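Local coordinates for agmatinase (Deinococcus radiodurans, PDB 1WOH), which probably hydrolyses agmatine to putrescine and urea, as a manganese-dependent member of the arginase family, at residues A[19-24]-A[79-84]; A[86-91]-A[98-103]; A[123-128]-A[164-169]. One frame throughout, in Å; residues are numbered along the deposited sequence.

Contact 1 of 3, residues A[19-24]-A[79-84]; sequences PLVQPD and TFADAG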
ATOM      1  N   PRO A  19     -12.820 -26.316 -15.163  1.00 23.00           N
ATOM      2  CA  PRO A  19     -14.278 -26.214 -15.039  1.00 21.57           C
ATOM      3  C   PRO A  19     -14.691 -26.298 -13.573  1.00 20.49           C
ATOM      4  O   PRO A  19     -14.053 -26.992 -12.782  1.00 18.00           O
ATOM      5  CB  PRO A  19     -14.775 -27.404 -15.860  1.00 22.40           C
ATOM      6  CG  PRO A  19     -13.657 -28.396 -15.731  1.00 23.24           C
ATOM      7  CD  PRO A  19     -12.439 -27.528 -15.906  1.00 22.10           C
ATOM      8  N   LEU A  20     -15.756 -25.592 -13.212  1.00 21.38           N
ATOM      9  CA  LEU A  20     -16.224 -25.591 -11.831  1.00 22.36           C
ATOM     10  C   LEU A  20     -17.138 -26.780 -11.552  1.00 24.11           C
ATOM     11  O   LEU A  20     -18.000 -27.116 -12.368  1.00 23.42           O
ATOM     12  CB  LEU A  20     -16.956 -24.278 -11.534  1.00 25.35           C
ATOM     13  CG  LEU A  20     -17.509 -24.060 -10.120  1.00 27.56           C
ATOM     14  CD1 LEU A  20     -16.415 -24.253  -9.073  1.00 28.57           C
ATOM     15  CD2 LEU A  20     -18.090 -22.661 -10.031  1.00 27.53           C
ATOM     16  N   VAL A  21     -16.938 -27.427 -10.408  1.00 23.02           N
ATOM     17  CA  VAL A  21     -17.759 -28.574 -10.030  1.00 23.69           C
ATOM     18  C   VAL A  21     -18.120 -28.562  -8.548  1.00 24.70           C
ATOM     19  O   VAL A  21     -17.591 -27.768  -7.777  1.00 25.79           O
ATOM     20  CB  VAL A  21     -17.048 -29.911 -10.348  1.00 22.19           C
ATOM     21  CG1 VAL A  21     -16.823 -30.032 -11.846  1.00 22.59           C
ATOM     22  CG2 VAL A  21     -15.724 -29.995  -9.605  1.00 21.14           C
ATOM     23  N   GLN A  22     -19.041 -29.437  -8.165  1.00 25.57           N
ATOM     24  CA  GLN A  22     -19.467 -29.556  -6.773  1.00 27.79           C
ATOM     25  C   GLN A  22     -18.740 -30.757  -6.177  1.00 27.23           C
ATOM     26  O   GLN A  22     -18.645 -31.801  -6.812  1.00 27.34           O
ATOM     27  CB  GLN A  22     -20.979 -29.775  -6.693  1.00 31.58           C
ATOM     28  CG  GLN A  22     -21.796 -28.545  -7.041  1.00 35.65           C
ATOM     29  CD  GLN A  22     -21.572 -27.415  -6.056  1.00 39.83           C
ATOM     30  OE1 GLN A  22     -21.851 -27.552  -4.863  1.00 41.74           O
ATOM     31  NE2 GLN A  22     -21.062 -26.291  -6.548  1.00 42.69           N
ATOM     32  N   PRO A  23     -18.221 -30.621  -4.948  1.00 27.57           N
ATOM     33  CA  PRO A  23     -17.496 -31.701  -4.274  1.00 28.63           C
ATOM     34  C   PRO A  23     -18.107 -33.094  -4.407  1.00 30.29           C
ATOM     35  O   PRO A  23     -17.400 -34.061  -4.695  1.00 31.30           O
ATOM     36  CB  PRO A  23     -17.451 -31.225  -2.826  1.00 27.98           C
ATOM     37  CG  PRO A  23     -17.293 -29.751  -2.989  1.00 27.12           C
ATOM     38  CD  PRO A  23     -18.303 -29.431  -4.081  1.00 27.50           C
ATOM     39  N   ASP A  24     -19.416 -33.196  -4.203  1.00 31.61           N
ATOM     40  CA  ASP A  24     -20.090 -34.487  -4.284  1.00 35.01           C
ATOM     41  C   ASP A  24     -20.873 -34.644  -5.581  1.00 34.23           C
ATOM     42  O   ASP A  24     -21.773 -35.481  -5.673  1.00 34.51           O
ATOM     43  CB  ASP A  24     -21.036 -34.652  -3.096  1.00 41.00           C
ATOM     44  CG  ASP A  24     -22.293 -33.820  -3.238  1.00 44.90           C
ATOM     45  OD1 ASP A  24     -22.182 -32.618  -3.559  1.00 49.42           O
ATOM     46  OD2 ASP A  24     -23.393 -34.369  -3.023  1.00 50.78           O
ATOM     47  N   THR A  79      -6.522 -33.902 -16.969  1.00 18.56           N
ATOM     48  CA  THR A  79      -7.726 -33.122 -16.709  1.00 18.07           C
ATOM     49  C   THR A  79      -7.751 -32.487 -15.320  1.00 16.87           C
ATOM     50  O   THR A  79      -7.287 -33.084 -14.341  1.00 15.95           O
ATOM     51  CB  THR A  79      -8.998 -33.985 -16.884  1.00 18.64           C
ATOM     52  OG1 THR A  79      -8.998 -35.052 -15.930  1.00 19.01           O
ATOM     53  CG2 THR A  79      -9.045 -34.574 -18.289  1.00 18.21           C
ATOM     54  N   PHE A  80      -8.305 -31.278 -15.261  1.00 16.62           N
ATOM     55  CA  PHE A  80      -8.426 -30.504 -14.023  1.00 16.65           C
ATOM     56  C   PHE A  80      -9.875 -30.133 -13.716  1.00 16.50           C
ATOM     57  O   PHE A  80     -10.722 -30.068 -14.607  1.00 18.16           O
ATOM     58  CB  PHE A  80      -7.625 -29.196 -14.123  1.00 13.92           C
ATOM     59  CG  PHE A  80      -6.144 -29.366 -13.968  1.00 15.41           C
ATOM     60  CD1 PHE A  80      -5.386 -29.989 -14.954  1.00 15.69           C
ATOM     61  CD2 PHE A  80      -5.504 -28.896 -12.825  1.00 14.02           C
ATOM     62  CE1 PHE A  80      -4.006 -30.142 -14.803  1.00 14.60           C
ATOM     63  CE2 PHE A  80      -4.124 -29.040 -12.658  1.00 15.08           C
ATOM     64  CZ  PHE A  80      -3.373 -29.665 -13.649  1.00 15.17           C
ATOM     65  N   ALA A  81     -10.150 -29.875 -12.444  1.00 14.97           N
ATOM     66  CA  ALA A  81     -11.476 -29.463 -12.007  1.00 15.27           C
ATOM     67  C   ALA A  81     -11.297 -28.593 -10.761  1.00 15.65           C
ATOM     68  O   ALA A  81     -10.331 -28.758 -10.024  1.00 16.89           O
ATOM     69  CB  ALA A  81     -12.336 -30.681 -11.678  1.00 17.42           C
ATOM     70  N   ASP A  82     -12.218 -27.664 -10.539  1.00 16.31           N
ATOM     71  CA  ASP A  82     -12.157 -26.809  -9.353  1.00 16.12           C
ATOM     72  C   ASP A  82     -13.442 -27.085  -8.584  1.00 16.01           C
ATOM     73  O   ASP A  82     -14.522 -26.696  -9.025  1.00 18.39           O
ATOM     74  CB  ASP A  82     -12.089 -25.326  -9.748  1.00 15.87           C
ATOM     75  CG  ASP A  82     -11.849 -24.417  -8.554  1.00 15.04           C
ATOM     76  OD1 ASP A  82     -12.299 -24.777  -7.446  1.00 14.47           O
ATOM     77  OD2 ASP A  82     -11.224 -23.347  -8.717  1.00 14.59           O
ATOM     78  N   ALA A  83     -13.331 -27.766  -7.445  1.00 15.80           N
ATOM     79  CA  ALA A  83     -14.509 -28.103  -6.644  1.00 16.51           C
ATOM     80  C   ALA A  83     -14.974 -26.954  -5.752  1.00 16.63           C
ATOM     81  O   ALA A  83     -15.831 -27.141  -4.883  1.00 18.50           O
ATOM     82  CB  ALA A  83     -14.230 -29.337  -5.799  1.00 15.52           C
ATOM     83  N   GLY A  84     -14.417 -25.769  -5.972  1.00 15.66           N
ATOM     84  CA  GLY A  84     -14.808 -24.616  -5.180  1.00 16.85           C
ATOM     85  C   GLY A  84     -14.221 -24.640  -3.783  1.00 14.86           C
ATOM     86  O   GLY A  84     -13.166 -25.237  -3.554  1.00 12.64           O
TER

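Contact 2 of 3, residues A[86-91]-A[98-103]; sequences VILPSL and DRITEA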
ATOM      1  N   VAL A  86     -14.799 -25.111   0.602  1.00 12.92           N
ATOM      2  CA  VAL A  86     -15.583 -25.749   1.646  1.00 14.29           C
ATOM      3  C   VAL A  86     -16.443 -24.607   2.202  1.00 15.97           C
ATOM      4  O   VAL A  86     -15.960 -23.474   2.344  1.00 16.02           O
ATOM      5  CB  VAL A  86     -14.666 -26.300   2.770  1.00 14.09           C
ATOM      6  CG1 VAL A  86     -15.492 -26.948   3.872  1.00 14.94           C
ATOM      7  CG2 VAL A  86     -13.674 -27.304   2.189  1.00 14.17           C
ATOM      8  N   ILE A  87     -17.716 -24.881   2.482  1.00 16.66           N
ATOM      9  CA  ILE A  87     -18.592 -23.854   3.040  1.00 17.71           C
ATOM     10  C   ILE A  87     -18.334 -23.829   4.534  1.00 17.16           C
ATOM     11  O   ILE A  87     -18.745 -24.723   5.270  1.00 16.66           O
ATOM     12  CB  ILE A  87     -20.075 -24.159   2.783  1.00 18.73           C
ATOM     13  CG1 ILE A  87     -20.343 -24.152   1.278  1.00 18.77           C
ATOM     14  CG2 ILE A  87     -20.947 -23.114   3.476  1.00 19.58           C
ATOM     15  CD1 ILE A  87     -21.763 -24.506   0.904  1.00 18.78           C
ATOM     16  N   LEU A  88     -17.640 -22.790   4.975  1.00 15.49           N
ATOM     17  CA  LEU A  88     -17.278 -22.657   6.371  1.00 15.56           C
ATOM     18  C   LEU A  88     -18.224 -21.790   7.175  1.00 15.00           C
ATOM     19  O   LEU A  88     -18.787 -20.824   6.660  1.00 14.48           O
ATOM     20  CB  LEU A  88     -15.876 -22.060   6.476  1.00 17.33           C
ATOM     21  CG  LEU A  88     -14.776 -22.832   5.752  1.00 16.30           C
ATOM     22  CD1 LEU A  88     -13.517 -21.978   5.679  1.00 20.79           C
ATOM     23  CD2 LEU A  88     -14.514 -24.141   6.487  1.00 18.31           C
ATOM     24  N   PRO A  89     -18.418 -22.137   8.453  1.00 13.76           N
ATOM     25  CA  PRO A  89     -19.298 -21.349   9.316  1.00 14.71           C
ATOM     26  C   PRO A  89     -18.394 -20.264   9.887  1.00 15.48           C
ATOM     27  O   PRO A  89     -17.209 -20.220   9.562  1.00 15.41           O
ATOM     28  CB  PRO A  89     -19.689 -22.343  10.392  1.00 15.63           C
ATOM     29  CG  PRO A  89     -18.406 -23.110  10.588  1.00 15.15           C
ATOM     30  CD  PRO A  89     -17.951 -23.354   9.147  1.00 12.39           C
ATOM     31  N   SER A  90     -18.942 -19.381  10.711  1.00 15.43           N
ATOM     32  CA  SER A  90     -18.115 -18.372  11.366  1.00 15.14           C
ATOM     33  C   SER A  90     -17.752 -19.074  12.672  1.00 15.55           C
ATOM     34  O   SER A  90     -18.562 -19.833  13.205  1.00 16.17           O
ATOM     35  CB  SER A  90     -18.910 -17.093  11.633  1.00 17.00           C
ATOM     36  OG  SER A  90     -19.087 -16.354  10.434  1.00 18.56           O
ATOM     37  N   LEU A  91     -16.542 -18.856  13.175  1.00 13.90           N
ATOM     38  CA  LEU A  91     -16.112 -19.528  14.396  1.00 13.71           C
ATOM     39  C   LEU A  91     -16.377 -21.031  14.251  1.00 14.23           C
ATOM     40  O   LEU A  91     -16.079 -21.620  13.208  1.00 14.96           O
ATOM     41  CB  LEU A  91     -16.866 -18.958  15.609  1.00 13.30           C
ATOM     42  CG  LEU A  91     -16.614 -17.475  15.895  1.00 14.64           C
ATOM     43  CD1 LEU A  91     -17.512 -16.996  17.025  1.00 14.57           C
ATOM     44  CD2 LEU A  91     -15.148 -17.274  16.262  1.00 15.55           C
ATOM     45  N   ASP A  98     -15.181 -30.645  10.468  1.00 14.33           N
ATOM     46  CA  ASP A  98     -15.992 -31.714   9.909  1.00 15.81           C
ATOM     47  C   ASP A  98     -16.356 -31.434   8.460  1.00 15.03           C
ATOM     48  O   ASP A  98     -16.348 -32.339   7.632  1.00 15.72           O
ATOM     49  CB  ASP A  98     -17.253 -31.929  10.752  1.00 17.26           C
ATOM     50  CG  ASP A  98     -16.935 -32.443  12.150  1.00 20.07           C
ATOM     51  OD1 ASP A  98     -15.825 -32.984  12.352  1.00 21.04           O
ATOM     52  OD2 ASP A  98     -17.796 -32.319  13.047  1.00 23.05           O
ATOM     53  N   ARG A  99     -16.657 -30.183   8.142  1.00 15.58           N
ATOM     54  CA  ARG A  99     -17.009 -29.841   6.771  1.00 14.10           C
ATOM     55  C   ARG A  99     -15.818 -29.975   5.829  1.00 13.95           C
ATOM     56  O   ARG A  99     -15.974 -30.397   4.680  1.00 14.34           O
ATOM     57  CB  ARG A  99     -17.586 -28.433   6.702  1.00 17.33           C
ATOM     58  CG  ARG A  99     -18.978 -28.358   7.292  1.00 19.14           C
ATOM     59  CD  ARG A  99     -19.685 -27.096   6.882  1.00 20.05           C
ATOM     60  NE  ARG A  99     -20.956 -26.944   7.583  1.00 20.58           N
ATOM     61  CZ  ARG A  99     -21.575 -25.780   7.729  1.00 20.65           C
ATOM     62  NH1 ARG A  99     -21.034 -24.681   7.219  1.00 19.26           N
ATOM     63  NH2 ARG A  99     -22.719 -25.710   8.391  1.00 19.21           N
ATOM     64  N   ILE A 100     -14.634 -29.624   6.318  1.00 14.08           N
ATOM     65  CA  ILE A 100     -13.412 -29.722   5.522  1.00 14.31           C
ATOM     66  C   ILE A 100     -13.096 -31.187   5.204  1.00 14.66           C
ATOM     67  O   ILE A 100     -12.770 -31.533   4.067  1.00 15.27           O
ATOM     68  CB  ILE A 100     -12.219 -29.085   6.274  1.00 14.20           C
ATOM     69  CG1 ILE A 100     -12.455 -27.577   6.414  1.00 13.51           C
ATOM     70  CG2 ILE A 100     -10.919 -29.349   5.526  1.00 12.86           C
ATOM     71  CD1 ILE A 100     -11.527 -26.885   7.396  1.00 13.77           C
ATOM     72  N   THR A 101     -13.194 -32.048   6.215  1.00 15.20           N
ATOM     73  CA  THR A 101     -12.931 -33.469   6.022  1.00 16.15           C
ATOM     74  C   THR A 101     -13.922 -34.100   5.046  1.00 17.29           C
ATOM     75  O   THR A 101     -13.537 -34.891   4.177  1.00 18.45           O
ATOM     76  CB  THR A 101     -13.010 -34.241   7.353  1.00 16.25           C
ATOM     77  OG1 THR A 101     -12.024 -33.731   8.259  1.00 15.47           O
ATOM     78  CG2 THR A 101     -12.762 -35.737   7.118  1.00 15.26           C
ATOM     79  N   GLU A 102     -15.197 -33.750   5.188  1.00 18.50           N
ATOM     80  CA  GLU A 102     -16.225 -34.300   4.314  1.00 20.83           C
ATOM     81  C   GLU A 102     -16.009 -33.874   2.868  1.00 20.30           C
ATOM     82  O   GLU A 102     -16.070 -34.699   1.958  1.00 19.82           O
ATOM     83  CB  GLU A 102     -17.620 -33.874   4.789  1.00 25.36           C
ATOM     84  CG  GLU A 102     -18.762 -34.347   3.887  1.00 32.58           C
ATOM     85  CD  GLU A 102     -18.797 -35.861   3.698  1.00 38.41           C
ATOM     86  OE1 GLU A 102     -19.621 -36.342   2.888  1.00 42.47           O
ATOM     87  OE2 GLU A 102     -18.009 -36.573   4.356  1.00 42.30           O
ATOM     88  N   ALA A 103     -15.750 -32.587   2.654  1.00 19.32           N
ATOM     89  CA  ALA A 103     -15.525 -32.089   1.307  1.00 18.16           C
ATOM     90  C   ALA A 103     -14.271 -32.718   0.710  1.00 17.50           C
ATOM     91  O   ALA A 103     -14.254 -33.080  -0.464  1.00 18.97           O
ATOM     92  CB  ALA A 103     -15.400 -30.568   1.321  1.00 16.97           C
TER

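Contact 3 of 3, residues A[123-128]-A[164-169]; sequences VSYPLL and RRACEA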
ATOM      1  N   VAL A 123      -5.677 -26.161   8.782  1.00  9.94           N
ATOM      2  CA  VAL A 123      -6.544 -26.903   7.870  1.00 10.77           C
ATOM      3  C   VAL A 123      -5.970 -28.267   7.465  1.00 10.93           C
ATOM      4  O   VAL A 123      -6.715 -29.147   7.022  1.00 13.20           O
ATOM      5  CB  VAL A 123      -6.866 -26.086   6.589  1.00 11.96           C
ATOM      6  CG1 VAL A 123      -7.502 -24.751   6.969  1.00 13.86           C
ATOM      7  CG2 VAL A 123      -5.606 -25.882   5.762  1.00 12.70           C
ATOM      8  N   SER A 124      -4.659 -28.449   7.614  1.00 11.28           N
ATOM      9  CA  SER A 124      -4.026 -29.719   7.251  1.00 11.73           C
ATOM     10  C   SER A 124      -4.578 -30.877   8.078  1.00 11.06           C
ATOM     11  O   SER A 124      -4.612 -32.013   7.610  1.00 11.64           O
ATOM     12  CB  SER A 124      -2.510 -29.654   7.441  1.00 12.95           C
ATOM     13  OG  SER A 124      -1.923 -28.695   6.582  1.00 14.13           O
ATOM     14  N   TYR A 125      -5.011 -30.593   9.301  1.00 10.09           N
ATOM     15  CA  TYR A 125      -5.557 -31.646  10.151  1.00 12.05           C
ATOM     16  C   TYR A 125      -6.840 -32.238   9.559  1.00 11.92           C
ATOM     17  O   TYR A 125      -6.884 -33.430   9.254  1.00 11.87           O
ATOM     18  CB  TYR A 125      -5.789 -31.119  11.576  1.00 13.35           C
ATOM     19  CG  TYR A 125      -6.704 -31.987  12.420  1.00 13.13           C
ATOM     20  CD1 TYR A 125      -6.566 -33.376  12.434  1.00 16.87           C
ATOM     21  CD2 TYR A 125      -7.713 -31.415  13.198  1.00 17.14           C
ATOM     22  CE1 TYR A 125      -7.416 -34.181  13.203  1.00 15.91           C
ATOM     23  CE2 TYR A 125      -8.570 -32.210  13.975  1.00 14.94           C
ATOM     24  CZ  TYR A 125      -8.415 -33.589  13.969  1.00 18.79           C
ATOM     25  OH  TYR A 125      -9.265 -34.383  14.711  1.00 18.09           O
ATOM     26  N   PRO A 126      -7.897 -31.423   9.376  1.00 12.33           N
ATOM     27  CA  PRO A 126      -9.123 -31.994   8.810  1.00 12.78           C
ATOM     28  C   PRO A 126      -8.955 -32.535   7.392  1.00 13.70           C
ATOM     29  O   PRO A 126      -9.650 -33.469   6.990  1.00 13.56           O
ATOM     30  CB  PRO A 126     -10.129 -30.845   8.907  1.00 13.86           C
ATOM     31  CG  PRO A 126      -9.271 -29.616   8.896  1.00 12.79           C
ATOM     32  CD  PRO A 126      -8.103 -30.016   9.768  1.00 12.71           C
ATOM     33  N   LEU A 127      -8.028 -31.950   6.637  1.00 13.37           N
ATOM     34  CA  LEU A 127      -7.749 -32.412   5.279  1.00 14.29           C
ATOM     35  C   LEU A 127      -7.205 -33.840   5.370  1.00 14.25           C
ATOM     36  O   LEU A 127      -7.672 -34.750   4.677  1.00 15.05           O
ATOM     37  CB  LEU A 127      -6.694 -31.510   4.628  1.00 12.64           C
ATOM     38  CG  LEU A 127      -7.030 -30.549   3.487  1.00 18.36           C
ATOM     39  CD1 LEU A 127      -8.502 -30.237   3.432  1.00 14.56           C
ATOM     40  CD2 LEU A 127      -6.189 -29.284   3.660  1.00 11.12           C
ATOM     41  N   LEU A 128      -6.214 -34.034   6.233  1.00 13.20           N
ATOM     42  CA  LEU A 128      -5.603 -35.348   6.391  1.00 13.30           C
ATOM     43  C   LEU A 128      -6.573 -36.422   6.866  1.00 14.11           C
ATOM     44  O   LEU A 128      -6.413 -37.590   6.515  1.00 14.45           O
ATOM     45  CB  LEU A 128      -4.396 -35.263   7.330  1.00 11.34           C
ATOM     46  CG  LEU A 128      -3.138 -34.705   6.654  1.00 10.57           C
ATOM     47  CD1 LEU A 128      -2.062 -34.376   7.684  1.00 13.48           C
ATOM     48  CD2 LEU A 128      -2.626 -35.747   5.646  1.00 13.10           C
ATOM     49  N   ARG A 164      -0.008 -32.848  14.906  1.00 12.61           N
ATOM     50  CA  ARG A 164      -0.137 -33.555  16.173  1.00 14.08           C
ATOM     51  C   ARG A 164      -1.562 -34.109  16.209  1.00 12.35           C
ATOM     52  O   ARG A 164      -1.781 -35.271  16.567  1.00 13.12           O
ATOM     53  CB  ARG A 164       0.100 -32.589  17.341  1.00 11.69           C
ATOM     54  CG  ARG A 164       0.248 -33.264  18.702  1.00 12.97           C
ATOM     55  CD  ARG A 164       1.461 -34.192  18.738  1.00 13.15           C
ATOM     56  NE  ARG A 164       1.703 -34.715  20.082  1.00 15.30           N
ATOM     57  CZ  ARG A 164       2.441 -34.110  21.010  1.00 16.28           C
ATOM     58  NH1 ARG A 164       3.037 -32.947  20.754  1.00 17.30           N
ATOM     59  NH2 ARG A 164       2.566 -34.658  22.210  1.00 16.33           N
ATOM     60  N   ARG A 165      -2.527 -33.277  15.820  1.00 14.09           N
ATOM     61  CA  ARG A 165      -3.928 -33.684  15.786  1.00 12.38           C
ATOM     62  C   ARG A 165      -4.106 -34.772  14.728  1.00 13.66           C
ATOM     63  O   ARG A 165      -4.830 -35.742  14.933  1.00 13.64           O
ATOM     64  CB  ARG A 165      -4.830 -32.497  15.440  1.00 14.34           C
ATOM     65  CG  ARG A 165      -4.881 -31.394  16.494  1.00 13.70           C
ATOM     66  CD  ARG A 165      -5.613 -31.868  17.752  1.00 14.39           C
ATOM     67  NE  ARG A 165      -4.739 -32.586  18.673  1.00 16.11           N
ATOM     68  CZ  ARG A 165      -3.817 -32.000  19.428  1.00 15.39           C
ATOM     69  NH1 ARG A 165      -3.651 -30.685  19.374  1.00 15.48           N
ATOM     70  NH2 ARG A 165      -3.058 -32.725  20.240  1.00 14.85           N
ATOM     71  N   ALA A 166      -3.433 -34.601  13.594  1.00 13.09           N
ATOM     72  CA  ALA A 166      -3.521 -35.570  12.511  1.00 14.91           C
ATOM     73  C   ALA A 166      -3.053 -36.957  12.955  1.00 15.89           C
ATOM     74  O   ALA A 166      -3.744 -37.959  12.739  1.00 17.19           O
ATOM     75  CB  ALA A 166      -2.691 -35.088  11.308  1.00 12.72           C
ATOM     76  N   CYS A 167      -1.880 -37.017  13.573  1.00 18.58           N
ATOM     77  CA  CYS A 167      -1.334 -38.292  14.011  1.00 19.92           C
ATOM     78  C   CYS A 167      -2.199 -39.000  15.034  1.00 22.47           C
ATOM     79  O   CYS A 167      -2.377 -40.215  14.964  1.00 19.78           O
ATOM     80  CB  CYS A 167       0.087 -38.106  14.550  1.00 21.07           C
ATOM     81  SG  CYS A 167       1.315 -37.879  13.230  1.00 19.52           S
ATOM     82  N   GLU A 168      -2.754 -38.258  15.982  1.00 23.69           N
ATOM     83  CA  GLU A 168      -3.591 -38.906  16.977  1.00 24.88           C
ATOM     84  C   GLU A 168      -4.927 -39.360  16.392  1.00 23.90           C
ATOM     85  O   GLU A 168      -5.574 -40.255  16.930  1.00 25.88           O
ATOM     86  CB  GLU A 168      -3.794 -37.997  18.199  1.00 26.47           C
ATOM     87  CG  GLU A 168      -4.069 -36.551  17.903  1.00 28.10           C
ATOM     88  CD  GLU A 168      -4.309 -35.739  19.168  1.00 27.08           C
ATOM     89  OE1 GLU A 168      -3.398 -35.658  20.020  1.00 28.04           O
ATOM     90  OE2 GLU A 168      -5.417 -35.184  19.308  1.00 26.63           O
ATOM     91  N   ALA A 169      -5.328 -38.771  15.270  1.00 22.80           N
ATOM     92  CA  ALA A 169      -6.585 -39.150  14.638  1.00 22.46           C
ATOM     93  C   ALA A 169      -6.399 -40.197  13.537  1.00 22.69           C
ATOM     94  O   ALA A 169      -7.355 -40.863  13.140  1.00 23.60           O
ATOM     95  CB  ALA A 169      -7.273 -37.919  14.066  1.00 23.86           C
TER
HETATM   96  O   HOH W   1      -7.034 -35.353  16.776  1.00 17.90           O

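Contact 1 of 3, residues A[19-24]-A[79-84]
The flat carbonyl group of Pro19 receives the backbone N-H of Asp82, whose nitrogen lies 3.0 Å from Pro19 O and only 20° out of the carbonyl plane. The pyrrolidine ring of Pro19 lies beside the carbonyl of Phe80, with Pro19 CD 3.3 Å from Phe80 O. The peptide carbonyl of Asp82 is shared more widely: Val21 N donates to Asp82 O across 2.9 Å, tilted 33° from that plane, while a methyl of Leu20 crowds the same oxygen. The carboxylate of Asp82 is met on the anti side of OD1 by Gly84 N, an Asx turn. Its OD2 forms a salt bridge with Arg56 and accepts from Phe15 N, so the group is held at both oxygens.

The two backbone bonds frame a single parallel bridge between Leu20 and Asp82. Strand 80-85 is the outermost strand at one side of the chain's eight-stranded parallel sheet, the alpha/beta core of the arginase fold; Ala81 and Ala83 bond to strand 31-36, and Asp82 offers its N-H and C=O to the N-terminal segment instead. The bridge extends no further as a regular strand.

In Leu20, CG is anti to the backbone N (chi1 -179°), and the rotation about chi2 then brings CD1 to 3.1 Å from Asp82 O, a tight approach. Ile12 of a second subunit packs on both Leu20 and Asp82. Val21 CG2 spans the methyls of Ala81 and Ala83, 4.0 Å from Ala81 CB, and Pro23 CG touches Ala83 CB at 4.2 Å.

Contact 2 of 3, residues A[86-91]-A[98-103]
Arg99 reaches out from its helix to the carbonyl of Ile87, while Val86 points its two methyls into the same helical surface. This is the beta-alpha half of a beta-alpha-beta crossover in the arginase fold: the chain leaves strand 80-85, and its loop 86-91 folds back over helix 93-108, which leads on to strand 114-118.

The arginine is extended from CG to NE, with CG anti to its own carbonyl carbon (chi1 -72°), and its side chain crosses that of Ile87 obliquely. NH1 donates to Ile87 O over 3.0 Å. The oxygen lies close to the guanidinium plane, at its edge, although NH1 stands 48° above the plane of the Ile87 carbonyl. Pro89 runs past the arginine in the opposite direction, its CD 3.9 Å from NH1. The other terminal nitrogen, NH2, forms a salt bridge with Asp154 of a third subunit, so one guanidinium fixes the loop to its helix and also ties this subunit to a neighbour.

Val86 lies against one side of the helix, its two methyls parting between Arg99 and Ala103. With CG1 anti to the backbone N (chi1 179°), that methyl rests 3.6 Å from Arg99 O, and CG2 turns to Ala103, 3.8 Å from its CB. Leu34 and Val36 of strand 31-36 also touch Val86, which is thus wedged between helix and sheet.

Leu88 starts out away from the helix, yet its end returns to it, lying askew to Ile100; Pro37 and Phe38 pack on it too. Ile100 CG1 is the shared point of the apolar cluster, 4.0 Å from Leu88 CD2 and equally 4.0 Å from Val86 CG1.

Contact 3 of 3, residues A[123-128]-A[164-169]
A CH-pi contact dominates here: Arg165 CB sits over the centre of the Tyr125 ring, 3.5 Å from its centroid and 11° off the ring normal. In Tyr125, CG is anti to the backbone N (chi1 163°), on a CB that points toward helix 162-169.

Apolar packing continues beside the CH-pi contact. The methyl of Ala169 lies at the ring edge, in its plane, with CB 3.8 Å from Tyr125 CE1. One turn after Tyr125 on its own helix, Leu128 CD1 meets Ala166 CB at 3.7 Å.

Among the polar contacts, Arg165 bends back at chi2 and chi3 and grips Glu168 side-on. Its NE is 2.8 Å from Glu168 OE2, and its NH2 is 3.0 Å from Glu168 OE1, both carboxylate oxygens being met from above their plane. Asp150 gives NH2 a second acidic partner, and Lys156 O accepts from NH1. A water links the helices: it lies 3.2 Å from Tyr125 OH, and donates to Arg165 O at 2.9 Å and to Glu168 OE2.

An alanine in place of Tyr125 would probably leave Arg165 CB without its aromatic cover, open a gap beside Ala169, and cost the bridging water its phenol partner.

The axes of 124-128 and 164-169 run in the same sense, 24° apart. Helices 124-128 and 162-169 touch strands 223-229 and 173-181 respectively, the layered helix-on-sheet packing of the arginase alpha/beta fold. Each follows a loop that supplies manganese ligands, His121 before the first and Asp143, His145 and Asp147 before the second.

How the contacts relate
From the N terminus, contact 1 comes first, closing a loop of 54 residues that contains strand 31-36 and helix 51-59 and adding the N-terminal segment to 80-85, one of the sheet's two outermost strands within the chain. Contact 2 follows at once, a short return of the next loop onto helix 93-108. Contact 3 then joins helix 124-128 to helix 162-169, with strand 137-142 in the interval. The three stand in series, none nested or crossed. Contacts 2 and 3 nevertheless touch: Thr101 OG1 lies 2.7 Å from Pro126 O, a probable hydrogen bond, and Ile100 packs on Leu127. Contacts 1 and 2 also meet the second subunit.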